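Local coordinates for protein tyrosyl-tRNA synthetase (PDB 2CYC) that binds L-tyrosine and, as a class I synthetase, probably activates it with ATP and transfers it to the acceptor end of tRNA(Tyr), at residues M1-R6 with L27-A32; A94-K99 with L365-S370; L143-R148 with A193-I198. One frame throughout, in Å; residues are numbered along the deposited sequence.

The three contacts are helix-to-helix joints around the class I nucleotide-binding fold, each centred about 19 to 24 Å from the centre of the chain. Interaction 1 closes first along the chain; interaction 3 is nested inside the long loop that interaction 2 closes by bringing helix 363-370, near the C terminus, back to helix 87-108. None touches another: their centres lie about 38 Å (1 and 2), 29 Å (1 and 3) and 32 Å (2 and 3) apart. Helices 21-30 and 191-200 both pack on strand 214-223 of the mixed sheet, helix 87-108 on strands 69-72 and 117-120. The contacts thus fasten separate helices around one sheet, interaction 3 between the tyrosine site and the second subunit.

Interaction 1: M1-R6 with L27-A32; sequences MDIEER and LFEIGA
Ile3 and Phe28 mark the closest backbone approach, 6.9 Å between their CA atoms, where the first turn of helix 3-11 meets the C-terminal part of helix 21-30. Both helix ends are capped: Asp2 OD1 accepts from Glu4 N at 2.8 Å, an N-cap bond, and Gly31, with positive phi, forms a Schellman motif whose bonds run back to Phe28 O and Leu27 O. Ile3 holds CG1 opposite its backbone N (chi1 -170°) and extends onward, which delivers CD1 to the second helix. That methyl touches Phe28 CB at 3.6 Å. It also meets Glu29 CG, at 3.4 Å; Glu29 offers mainly this methylene, its OE1 being salt-bridged to Arg25 of the same helix. Arg6 follows one face of the Phe28 ring. Its CB makes a CH-pi contact 4.0 Å from the ring centroid, and the chain, bent at chi2 and chi3, carries the guanidinium over the same side to the opposite rim. There Phe28 CD2 lies under the guanidinium face, 3.3 Å from Arg6 NH2, the two planes 30° apart. A water meets the guanidinium at its edge, in plane, and gives a weak bond to Phe28 O. Arg6 NH1 binds Ala64 O. Through Leu27 and Ile30, helix 21-30 packs on strand 214-223, so the contact lays the N-terminal helix on one flanking the mixed sheet, away from the annotated sites. The join probably rests mostly on dispersion between hydrocarbon, ring and guanidinium surfaces, while the arginine's polar edge is spent on a backbone carbonyl and on water, which probably fixes its turn against the ring.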
loop_
_atom_site.group_PDB
_atom_site.type_symbol
_atom_site.label_atom_id
_atom_site.label_comp_id
_atom_site.label_asym_id
_atom_site.label_seq_id
_atom_site.Cartn_x
_atom_site.Cartn_y
_atom_site.Cartn_z
ATOM N N MET A 1 -8.077 -5.571 40.636
ATOM C CA MET A 1 -7.377 -4.629 41.550
ATOM C C MET A 1 -7.905 -3.219 41.339
ATOM O O MET A 1 -8.533 -2.928 40.317
ATOM C CB MET A 1 -5.848 -4.665 41.329
ATOM C CG MET A 1 -5.353 -4.314 39.933
ATOM S SD MET A 1 -3.558 -3.876 39.818
ATOM C CE MET A 1 -2.754 -5.397 40.302
ATOM N N ASP A 2 -7.670 -2.351 42.318
ATOM C CA ASP A 2 -8.130 -0.968 42.234
ATOM C C ASP A 2 -7.659 -0.296 40.931
ATOM O O ASP A 2 -6.512 -0.454 40.507
ATOM C CB ASP A 2 -7.618 -0.185 43.450
ATOM C CG ASP A 2 -8.283 1.170 43.586
ATOM O OD1 ASP A 2 -7.908 2.106 42.846
ATOM O OD2 ASP A 2 -9.200 1.293 44.429
ATOM N N ILE A 3 -8.551 0.454 40.297
ATOM C CA ILE A 3 -8.213 1.127 39.053
ATOM C C ILE A 3 -6.982 2.042 39.184
ATOM O O ILE A 3 -6.225 2.214 38.226
ATOM C CB ILE A 3 -9.425 1.933 38.531
ATOM C CG1 ILE A 3 -9.148 2.435 37.112
ATOM C CG2 ILE A 3 -9.742 3.083 39.485
ATOM C CD1 ILE A 3 -10.385 2.946 36.413
ATOM N N GLU A 4 -6.777 2.609 40.372
ATOM C CA GLU A 4 -5.637 3.494 40.606
ATOM C C GLU A 4 -4.321 2.722 40.489
ATOM O O GLU A 4 -3.347 3.195 39.906
ATOM C CB GLU A 4 -5.754 4.138 41.988
ATOM C CG GLU A 4 -4.622 5.082 42.332
ATOM C CD GLU A 4 -4.881 5.862 43.622
ATOM O OE1 GLU A 4 -4.003 6.646 44.022
ATOM O OE2 GLU A 4 -5.959 5.693 44.234
ATOM N N GLU A 5 -4.306 1.522 41.047
ATOM C CA GLU A 5 -3.137 0.666 40.993
ATOM C C GLU A 5 -2.903 0.168 39.561
ATOM O O GLU A 5 -1.755 0.009 39.128
ATOM C CB GLU A 5 -3.332 -0.509 41.947
ATOM C CG GLU A 5 -2.206 -1.510 41.953
ATOM C CD GLU A 5 -2.349 -2.523 43.085
ATOM O OE1 GLU A 5 -1.566 -3.500 43.114
ATOM O OE2 GLU A 5 -3.240 -2.331 43.946
ATOM N N ARG A 6 -3.987 -0.068 38.821
ATOM C CA ARG A 6 -3.864 -0.533 37.429
ATOM C C ARG A 6 -3.250 0.572 36.567
ATOM O O ARG A 6 -2.361 0.323 35.754
ATOM C CB ARG A 6 -5.237 -0.916 36.858
ATOM C CG ARG A 6 -5.877 -2.085 37.591
ATOM C CD ARG A 6 -6.228 -3.211 36.623
ATOM N NE ARG A 6 -7.534 -2.978 36.056
ATOM C CZ ARG A 6 -8.093 -3.682 35.081
ATOM N NH1 ARG A 6 -7.470 -4.708 34.505
ATOM N NH2 ARG A 6 -9.312 -3.361 34.697
ATOM N N LEU A 27 -11.179 3.068 29.515
ATOM C CA LEU A 27 -11.159 1.660 29.128
ATOM C C LEU A 27 -11.258 0.737 30.342
ATOM O O LEU A 27 -11.960 -0.268 30.297
ATOM C CB LEU A 27 -9.894 1.320 28.334
ATOM C CG LEU A 27 -9.701 2.020 26.985
ATOM C CD1 LEU A 27 -8.620 1.288 26.196
ATOM C CD2 LEU A 27 -11.005 2.028 26.205
ATOM N N PHE A 28 -10.540 1.065 31.416
ATOM C CA PHE A 28 -10.590 0.250 32.626
ATOM C C PHE A 28 -12.001 0.254 33.208
ATOM O O PHE A 28 -12.553 -0.801 33.526
ATOM C CB PHE A 28 -9.608 0.776 33.684
ATOM C CG PHE A 28 -8.175 0.329 33.474
ATOM C CD1 PHE A 28 -7.115 1.172 33.815
ATOM C CD2 PHE A 28 -7.886 -0.935 32.965
ATOM C CE1 PHE A 28 -5.783 0.764 33.650
ATOM C CE2 PHE A 28 -6.557 -1.359 32.797
ATOM C CZ PHE A 28 -5.505 -0.504 33.143
ATOM N N GLU A 29 -12.585 1.445 33.323
ATOM C CA GLU A 29 -13.922 1.600 33.889
ATOM C C GLU A 29 -15.054 0.918 33.136
ATOM O O GLU A 29 -15.925 0.309 33.758
ATOM C CB GLU A 29 -14.254 3.085 34.064
ATOM C CG GLU A 29 -13.507 3.736 35.221
ATOM C CD GLU A 29 -13.899 5.192 35.445
ATOM O OE1 GLU A 29 -13.289 5.849 36.328
ATOM O OE2 GLU A 29 -14.814 5.675 34.742
ATOM N N ILE A 30 -15.047 1.002 31.807
ATOM C CA ILE A 30 -16.115 0.395 31.021
ATOM C C ILE A 30 -15.902 -1.093 30.792
ATOM O O ILE A 30 -16.738 -1.759 30.191
ATOM C CB ILE A 30 -16.258 1.094 29.658
ATOM C CG1 ILE A 30 -15.008 0.827 28.809
ATOM C CG2 ILE A 30 -16.472 2.595 29.874
ATOM C CD1 ILE A 30 -14.950 1.619 27.526
ATOM N N GLY A 31 -14.779 -1.610 31.274
ATOM C CA GLY A 31 -14.488 -3.020 31.101
ATOM C C GLY A 31 -14.205 -3.405 29.660
ATOM O O GLY A 31 -14.514 -4.517 29.230
ATOM N N ALA A 32 -13.616 -2.489 28.899
ATOM C CA ALA A 32 -13.291 -2.783 27.511
ATOM C C ALA A 32 -12.211 -3.867 27.450
ATOM O O ALA A 32 -11.475 -4.078 28.412
ATOM C CB ALA A 32 -12.803 -1.518 26.817
HETATM O O HOH W 1 -11.180 -3.781 33.082
#

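Interaction 2: A94-K99 with L365-S370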
loop_
_atom_site.group_PDB
_atom_site.type_symbol
_atom_site.label_atom_id
_atom_site.label_comp_id
_atom_site.label_asym_id
_atom_site.label_seq_id
_atom_site.Cartn_x
_atom_site.Cartn_y
_atom_site.Cartn_z
ATOM N N ALA A 94 13.458 -14.772 13.609
ATOM C CA ALA A 94 12.358 -14.358 14.470
ATOM C C ALA A 94 11.932 -15.495 15.407
ATOM O O ALA A 94 11.815 -15.311 16.618
ATOM C CB ALA A 94 11.168 -13.904 13.607
ATOM N N LEU A 95 11.717 -16.674 14.833
ATOM C CA LEU A 95 11.290 -17.843 15.589
ATOM C C LEU A 95 12.373 -18.568 16.385
ATOM O O LEU A 95 12.106 -19.088 17.463
ATOM C CB LEU A 95 10.618 -18.842 14.639
ATOM C CG LEU A 95 9.087 -18.785 14.538
ATOM C CD1 LEU A 95 8.610 -17.344 14.466
ATOM C CD2 LEU A 95 8.637 -19.576 13.323
ATOM N N LYS A 96 13.595 -18.602 15.870
ATOM C CA LYS A 96 14.647 -19.329 16.561
ATOM C C LYS A 96 15.517 -18.532 17.507
ATOM O O LYS A 96 16.134 -19.102 18.407
ATOM C CB LYS A 96 15.521 -20.060 15.541
ATOM C CG LYS A 96 14.801 -21.208 14.857
ATOM C CD LYS A 96 15.703 -21.885 13.836
ATOM C CE LYS A 96 15.036 -23.116 13.232
ATOM N NZ LYS A 96 15.894 -23.768 12.198
ATOM N N TYR A 97 15.574 -17.221 17.316
ATOM C CA TYR A 97 16.391 -16.389 18.193
ATOM C C TYR A 97 15.622 -15.304 18.926
ATOM O O TYR A 97 15.617 -15.253 20.154
ATOM C CB TYR A 97 17.518 -15.710 17.413
ATOM C CG TYR A 97 18.177 -14.598 18.204
ATOM C CD1 TYR A 97 19.023 -14.886 19.281
ATOM C CD2 TYR A 97 17.902 -13.258 17.922
ATOM C CE1 TYR A 97 19.576 -13.873 20.055
ATOM C CE2 TYR A 97 18.447 -12.231 18.694
ATOM C CZ TYR A 97 19.284 -12.547 19.760
ATOM O OH TYR A 97 19.833 -11.543 20.524
ATOM N N PHE A 98 14.979 -14.430 18.161
ATOM C CA PHE A 98 14.269 -13.303 18.745
ATOM C C PHE A 98 13.190 -13.663 19.751
ATOM O O PHE A 98 13.139 -13.090 20.836
ATOM C CB PHE A 98 13.683 -12.414 17.640
ATOM C CG PHE A 98 13.357 -11.033 18.113
ATOM C CD1 PHE A 98 12.160 -10.771 18.776
ATOM C CD2 PHE A 98 14.281 -10.002 17.962
ATOM C CE1 PHE A 98 11.886 -9.499 19.286
ATOM C CE2 PHE A 98 14.016 -8.724 18.471
ATOM C CZ PHE A 98 12.815 -8.477 19.133
ATOM N N LYS A 99 12.328 -14.606 19.387
ATOM C CA LYS A 99 11.255 -15.034 20.265
ATOM C C LYS A 99 11.780 -15.437 21.632
ATOM O O LYS A 99 11.330 -14.909 22.649
ATOM C CB LYS A 99 10.494 -16.207 19.647
ATOM C CG LYS A 99 9.423 -16.813 20.565
ATOM C CD LYS A 99 8.597 -17.843 19.814
ATOM C CE LYS A 99 7.436 -18.354 20.646
ATOM N NZ LYS A 99 7.927 -19.087 21.837
ATOM N N LEU A 365 22.275 -18.564 19.008
ATOM C CA LEU A 365 23.416 -17.700 18.752
ATOM C C LEU A 365 24.254 -18.160 17.563
ATOM O O LEU A 365 24.866 -17.340 16.876
ATOM C CB LEU A 365 24.276 -17.574 20.014
ATOM C CG LEU A 365 23.588 -16.762 21.119
ATOM C CD1 LEU A 365 24.553 -16.550 22.297
ATOM C CD2 LEU A 365 23.136 -15.414 20.543
ATOM N N GLU A 366 24.283 -19.466 17.312
ATOM C CA GLU A 366 25.031 -19.974 16.169
ATOM C C GLU A 366 24.315 -19.467 14.912
ATOM O O GLU A 366 24.952 -19.002 13.968
ATOM C CB GLU A 366 25.079 -21.506 16.198
ATOM C CG GLU A 366 25.779 -22.039 17.444
ATOM C CD GLU A 366 25.805 -23.556 17.528
ATOM O OE1 GLU A 366 24.732 -24.189 17.410
ATOM O OE2 GLU A 366 26.906 -24.115 17.728
ATOM N N LEU A 367 22.988 -19.539 14.910
ATOM C CA LEU A 367 22.225 -19.050 13.768
ATOM C C LEU A 367 22.583 -17.584 13.520
ATOM O O LEU A 367 22.896 -17.199 12.396
ATOM C CB LEU A 367 20.721 -19.166 14.035
ATOM C CG LEU A 367 19.804 -18.315 13.142
ATOM C CD1 LEU A 367 19.974 -18.713 11.661
ATOM C CD2 LEU A 367 18.350 -18.513 13.581
ATOM N N MET A 368 22.548 -16.776 14.578
ATOM C CA MET A 368 22.860 -15.350 14.469
ATOM C C MET A 368 24.246 -15.064 13.902
ATOM O O MET A 368 24.406 -14.156 13.086
ATOM C CB MET A 368 22.721 -14.662 15.832
ATOM C CG MET A 368 21.286 -14.587 16.351
ATOM S SD MET A 368 20.123 -13.927 15.111
ATOM C CE MET A 368 20.467 -12.129 15.196
ATOM N N ARG A 369 25.246 -15.828 14.333
ATOM C CA ARG A 369 26.603 -15.621 13.835
ATOM C C ARG A 369 26.710 -15.926 12.337
ATOM O O ARG A 369 27.585 -15.393 11.651
ATOM C CB ARG A 369 27.607 -16.485 14.612
ATOM C CG ARG A 369 27.865 -16.011 16.045
ATOM C CD ARG A 369 29.041 -16.757 16.698
ATOM N NE ARG A 369 28.764 -18.179 16.913
ATOM C CZ ARG A 369 28.195 -18.680 18.009
ATOM N NH1 ARG A 369 27.837 -17.883 19.009
ATOM N NH2 ARG A 369 27.976 -19.987 18.101
ATOM N N SER A 370 25.809 -16.764 11.828
ATOM C CA SER A 370 25.827 -17.135 10.414
ATOM C C SER A 370 25.115 -16.149 9.492
ATOM O O SER A 370 25.335 -16.165 8.285
ATOM C CB SER A 370 25.207 -18.521 10.221
ATOM O OG SER A 370 23.799 -18.483 10.391
#
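The Tyr97 ring receives Met368 over one face: Met368 CG stands 3.8 Å from the ring centroid, 19° off the normal, a CH-pi contact displaced toward the CG and CD1 side of the ring. Leu365 CD2 comes in obliquely at the same ring, 3.9 Å from Tyr97 CE1. The methionine is bent at chi2 (-50°) and chi3, so its thioether curls across the ring instead of standing off it. SD lies 4.1 Å from the centroid in an oblique Met-aromatic contact, with Tyr97 CD2 its nearest atom, and CE continues to the CD2 and CE2 rim. The ring thus meets three consecutive atoms of one side chain, the two side chains crossing at about a right angle. Tyr97 sits on helix 87-108, part of the beta-alpha-beta crossover between parallel strands 69-72 and 117-120 of the class I nucleotide-binding fold; helix 363-370, near the C terminus, lies across it, the axes of segments 94-99 and 365-370 crossing at -106°, 9.3 Å apart at closest. A wider pi-type turn at residues 94-98, closed by the bond from Lys99 N to Ala94 O, lies in the contacting stretch. Tyr97 OH is hydrogen-bonded to both His264 NE2 and Ile46 N; the Tyr97 side chain is about 14 Å from the bound tyrosine. Tyr45, in a loop, also touches both Tyr97 and Met368. Beside the ring, Leu367 CD2 rests 3.8 Å from Lys96 CB; the extended lysine chain then runs on to a salt bridge between its NZ and Glu92 of the same helix.

Interaction 3: L143-R148 with A193-I198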
loop_
_atom_site.group_PDB
_atom_site.type_symbol
_atom_site.label_atom_id
_atom_site.label_comp_id
_atom_site.label_asym_id
_atom_site.label_seq_id
_atom_site.Cartn_x
_atom_site.Cartn_y
_atom_site.Cartn_z
ATOM N N LEU A 143 -0.947 11.095 1.812
ATOM C CA LEU A 143 0.372 10.649 1.407
ATOM C C LEU A 143 1.411 11.425 2.208
ATOM O O LEU A 143 2.364 10.852 2.739
ATOM C CB LEU A 143 0.569 10.914 -0.091
ATOM C CG LEU A 143 1.984 10.766 -0.646
ATOM C CD1 LEU A 143 2.509 9.356 -0.366
ATOM C CD2 LEU A 143 1.971 11.053 -2.142
ATOM N N SER A 144 1.215 12.737 2.303
ATOM C CA SER A 144 2.148 13.597 3.029
ATOM C C SER A 144 2.296 13.139 4.476
ATOM O O SER A 144 3.393 13.147 5.028
ATOM C CB SER A 144 1.668 15.055 2.991
ATOM O OG SER A 144 0.466 15.216 3.720
ATOM N N ARG A 145 1.186 12.739 5.084
ATOM C CA ARG A 145 1.201 12.271 6.460
ATOM C C ARG A 145 2.022 10.976 6.553
ATOM O O ARG A 145 2.850 10.820 7.442
ATOM C CB ARG A 145 -0.239 12.044 6.937
ATOM C CG ARG A 145 -0.371 11.723 8.406
ATOM C CD ARG A 145 0.259 12.805 9.275
ATOM N NE ARG A 145 0.160 12.507 10.705
ATOM C CZ ARG A 145 -0.952 12.616 11.429
ATOM N NH1 ARG A 145 -2.087 13.024 10.866
ATOM N NH2 ARG A 145 -0.929 12.312 12.720
ATOM N N VAL A 146 1.809 10.056 5.619
ATOM C CA VAL A 146 2.556 8.806 5.635
ATOM C C VAL A 146 4.044 9.094 5.454
ATOM O O VAL A 146 4.886 8.503 6.129
ATOM C CB VAL A 146 2.111 7.849 4.503
ATOM C CG1 VAL A 146 2.979 6.581 4.530
ATOM C CG2 VAL A 146 0.627 7.505 4.661
ATOM N N MET A 147 4.366 10.000 4.534
ATOM C CA MET A 147 5.757 10.357 4.275
ATOM C C MET A 147 6.425 10.844 5.554
ATOM O O MET A 147 7.584 10.537 5.808
ATOM C CB MET A 147 5.834 11.447 3.204
ATOM C CG MET A 147 5.496 10.959 1.812
ATOM S SD MET A 147 5.365 12.314 0.616
ATOM C CE MET A 147 7.078 12.729 0.400
ATOM N N ARG A 148 5.675 11.594 6.359
ATOM C CA ARG A 148 6.190 12.132 7.615
ATOM C C ARG A 148 6.341 11.080 8.705
ATOM O O ARG A 148 7.056 11.300 9.677
ATOM C CB ARG A 148 5.275 13.246 8.145
ATOM C CG ARG A 148 5.391 14.582 7.409
ATOM C CD ARG A 148 4.693 15.710 8.182
ATOM N NE ARG A 148 3.233 15.647 8.107
ATOM C CZ ARG A 148 2.522 15.983 7.031
ATOM N NH1 ARG A 148 3.137 16.413 5.936
ATOM N NH2 ARG A 148 1.195 15.888 7.045
ATOM N N ALA A 193 2.992 6.560 14.565
ATOM C CA ALA A 193 2.053 5.552 14.075
ATOM C C ALA A 193 0.845 5.456 14.993
ATOM O O ALA A 193 -0.281 5.213 14.547
ATOM C CB ALA A 193 2.745 4.188 13.976
ATOM N N HIS A 194 1.083 5.638 16.285
ATOM C CA HIS A 194 0.010 5.555 17.261
ATOM C C HIS A 194 -0.879 6.802 17.223
ATOM O O HIS A 194 -2.087 6.711 17.445
ATOM C CB HIS A 194 0.619 5.295 18.647
ATOM C CG HIS A 194 1.242 3.933 18.770
ATOM N ND1 HIS A 194 2.003 3.546 19.855
ATOM C CD2 HIS A 194 1.178 2.850 17.954
ATOM C CE1 HIS A 194 2.377 2.287 19.702
ATOM N NE2 HIS A 194 1.889 1.841 18.558
ATOM N N VAL A 195 -0.296 7.963 16.919
ATOM C CA VAL A 195 -1.094 9.183 16.823
ATOM C C VAL A 195 -2.066 9.030 15.632
ATOM O O VAL A 195 -3.216 9.454 15.696
ATOM C CB VAL A 195 -0.197 10.436 16.618
ATOM C CG1 VAL A 195 -1.065 11.684 16.401
ATOM C CG2 VAL A 195 0.698 10.628 17.831
ATOM N N ILE A 196 -1.601 8.410 14.553
ATOM C CA ILE A 196 -2.448 8.189 13.385
ATOM C C ILE A 196 -3.534 7.164 13.749
ATOM O O ILE A 196 -4.709 7.348 13.440
ATOM C CB ILE A 196 -1.618 7.676 12.191
ATOM C CG1 ILE A 196 -0.661 8.779 11.710
ATOM C CG2 ILE A 196 -2.545 7.248 11.067
ATOM C CD1 ILE A 196 0.417 8.299 10.739
ATOM N N ALA A 197 -3.134 6.094 14.426
ATOM C CA ALA A 197 -4.076 5.066 14.841
ATOM C C ALA A 197 -5.223 5.685 15.650
ATOM O O ALA A 197 -6.388 5.369 15.440
ATOM C CB ALA A 197 -3.358 4.013 15.677
ATOM N N ILE A 198 -4.884 6.572 16.576
ATOM C CA ILE A 198 -5.892 7.209 17.398
ATOM C C ILE A 198 -6.796 8.107 16.562
ATOM O O ILE A 198 -8.007 8.130 16.778
ATOM C CB ILE A 198 -5.224 7.992 18.548
ATOM C CG1 ILE A 198 -4.637 6.991 19.548
ATOM C CG2 ILE A 198 -6.222 8.894 19.237
ATOM C CD1 ILE A 198 -3.680 7.606 20.571
#
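Val195 and Ile196, in the middle of helix 191-200, are the two residues of 193-198 that meet Arg145 of the short helix 143-148, with the CA atoms of Arg145 and Ile196 8.8 Å apart. Ahead of them, Ala193 packs on Ile152 of the tyrosine pocket and His194 on the sheet. Val195 is the first to touch: its CG1 lies in the plane of the Arg145 guanidinium, at the edge, 3.7 Å from NH2. The two side chains cross there at about a right angle. Ile196 comes over a face instead. Its CG1 stands 3.5 Å above the guanidinium plane, offset to the rim. From there the same carbon is 3.7 Å from Arg145 NH2, so this one nitrogen is met by both residues, by Val195 in the plane and by Ile196 from above it. The side chains of Ile196 and Arg145 slide past each other in opposite directions. Arg145 gets there with CG anti to its backbone N (chi1 -173°) and a single bend at chi2 (56°), after which the chain runs out straight to NE. Past Ala197 and Ile198, which turn to other neighbours, the next residue, Glu199, forms a salt bridge through OE1 with Arg145 NH1. In helix 143-148, Leu143 packs on Met157 and Val146, whose side chain points away from helix 191-200, on Phe163, both of the second subunit. Hydrophobic carbon thus covers one face and one edge of the guanidinium while Glu199 engages NH1; this low-polarity flank may strengthen the ion pair, which links the helix that packs on the second subunit to the helix following Gln190 of the tyrosine site.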